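Local coordinates for protein fiber (Murine adenovirus 2, PDB 5NBH) that forms the trimeric fibre of the capsid, whose distal domain binds N-acetylglucosamine and probably attaches the virion to host cells, at residues 168-173 against 202-207. Numbering follows the deposited sequence.
Sequences ILPTSD and LTYRLG
Tyr204 reaches from the end of strand 191-205 into the loop 168-173 and gives its hydroxyl to the backbone of Pro170, OH to O at 2.6 Å. The donor meets the carbonyl at a C=O...donor angle of 147°, tilted 20° from its plane. With CG beside the backbone N and anti to the carbonyl carbon (chi1 -72°), Tyr204 points its ring at the loop. Ser172 sits on one face: its CB stands 3.6 Å from the ring centroid and almost over the centre, a CH-pi contact. The Pro170 oxygen lies at the ring's edge, near its plane. Around the hydroxyl the surroundings turn apolar, with Leu169 CB and Pro170 CD each 3.5 Å from OH; the leucine side chain crosses the tyrosine at about a right angle. Two residues back along the strand, Leu202 presents CD2 to Pro170 CG at 4.1 Å, adding an apolar contact to the proline ring.

Farther out, Phe209 of strand 208-217 meets the Tyr204 ring and also touches Leu169, Pro170 and Leu202, while Tyr230 of strand 223-231 packs on Pro170 and Leu202. Within the loop, Thr171 OG1 accepts from Asp173 N at 3.2 Å, an ST turn. Thr171 also packs on Asn90 of a second subunit. The contact thus joins the long loop between strands 152-153 and 179-188 to the GHID sheet of the fibre head, away from the N-acetylglucosamine site. The one hydrogen bond across the contact ties the phenol to the loop backbone and gives the carbonyl of buried Pro170 a polar partner among largely apolar neighbours.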
# COMPACT_ATOMS: atom_id res chain seq x y z
N ILE A 168 13.75 6.01 -0.75
CA ILE A 168 12.73 7.09 -0.74
C ILE A 168 13.00 8.20 -1.76
O ILE A 168 12.13 9.00 -1.98
CB ILE A 168 12.57 7.76 0.64
CG1 ILE A 168 13.84 8.58 1.01
CG2 ILE A 168 12.10 6.74 1.66
CD1 ILE A 168 13.68 9.56 2.12
N LEU A 169 14.18 8.22 -2.39
CA LEU A 169 14.61 9.37 -3.19
C LEU A 169 14.00 9.36 -4.57
O LEU A 169 14.16 8.38 -5.30
CB LEU A 169 16.13 9.41 -3.31
CG LEU A 169 16.87 9.66 -1.99
CD1 LEU A 169 18.34 9.35 -2.17
CD2 LEU A 169 16.71 11.08 -1.46
N PRO A 170 13.27 10.44 -4.94
CA PRO A 170 12.76 10.57 -6.28
C PRO A 170 13.77 11.25 -7.24
O PRO A 170 14.86 11.57 -6.82
CB PRO A 170 11.56 11.48 -6.07
CG PRO A 170 12.04 12.43 -5.03
CD PRO A 170 12.97 11.65 -4.15
N THR A 171 13.39 11.41 -8.50
CA THR A 171 14.30 12.00 -9.49
C THR A 171 14.68 13.42 -9.03
O THR A 171 13.81 14.20 -8.58
CB THR A 171 13.72 12.02 -10.93
OG1 THR A 171 14.64 12.70 -11.80
CG2 THR A 171 12.39 12.76 -11.01
N SER A 172 15.98 13.73 -9.11
CA SER A 172 16.50 15.08 -8.82
C SER A 172 16.59 15.96 -10.06
O SER A 172 17.19 17.05 -9.98
CB SER A 172 17.88 14.98 -8.19
OG SER A 172 18.79 14.39 -9.12
N ASP A 173 16.01 15.53 -11.18
CA ASP A 173 15.90 16.36 -12.38
C ASP A 173 15.17 17.66 -12.03
O ASP A 173 14.01 17.64 -11.64
CB ASP A 173 15.13 15.59 -13.47
CG ASP A 173 15.01 16.36 -14.77
OD1 ASP A 173 15.16 17.61 -14.79
OD2 ASP A 173 14.72 15.69 -15.78
N LEU A 202 7.53 17.72 -3.87
CA LEU A 202 8.84 17.08 -3.76
C LEU A 202 9.84 17.90 -4.55
O LEU A 202 9.64 18.15 -5.74
CB LEU A 202 8.80 15.69 -4.38
CG LEU A 202 8.25 14.57 -3.47
CD1 LEU A 202 6.98 14.89 -2.72
CD2 LEU A 202 8.12 13.31 -4.32
N THR A 203 10.92 18.30 -3.91
CA THR A 203 11.99 19.07 -4.61
C THR A 203 13.36 18.68 -4.10
O THR A 203 13.47 18.06 -3.06
CB THR A 203 11.83 20.58 -4.36
OG1 THR A 203 11.84 20.87 -2.97
CG2 THR A 203 10.53 21.07 -4.95
N TYR A 204 14.40 19.07 -4.83
CA TYR A 204 15.74 19.07 -4.28
C TYR A 204 16.27 20.52 -4.29
O TYR A 204 16.09 21.26 -5.27
CB TYR A 204 16.70 18.24 -5.08
CG TYR A 204 16.55 16.73 -4.99
CD1 TYR A 204 15.54 16.07 -5.69
CD2 TYR A 204 17.44 15.96 -4.24
CE1 TYR A 204 15.40 14.69 -5.62
CE2 TYR A 204 17.34 14.57 -4.19
CZ TYR A 204 16.33 13.95 -4.89
OH TYR A 204 16.23 12.57 -4.87
N ARG A 205 16.94 20.86 -3.21
CA ARG A 205 17.78 22.07 -3.18
C ARG A 205 18.91 21.92 -2.21
O ARG A 205 18.80 21.20 -1.23
CB ARG A 205 16.94 23.30 -2.87
CG ARG A 205 16.38 23.41 -1.45
CD ARG A 205 15.77 24.81 -1.29
NE ARG A 205 15.33 25.06 0.07
CZ ARG A 205 14.15 24.68 0.59
NH1 ARG A 205 13.25 24.03 -0.14
NH2 ARG A 205 13.85 24.97 1.86
N LEU A 206 20.03 22.60 -2.50
CA LEU A 206 21.16 22.59 -1.59
C LEU A 206 21.72 21.16 -1.36
O LEU A 206 22.29 20.88 -0.33
CB LEU A 206 20.78 23.27 -0.28
CG LEU A 206 20.09 24.66 -0.42
CD1 LEU A 206 19.87 25.28 0.94
CD2 LEU A 206 20.84 25.61 -1.35
N GLY A 207 21.54 20.29 -2.36
CA GLY A 207 21.99 18.90 -2.34
C GLY A 207 21.04 17.92 -1.64
O GLY A 207 21.36 16.73 -1.53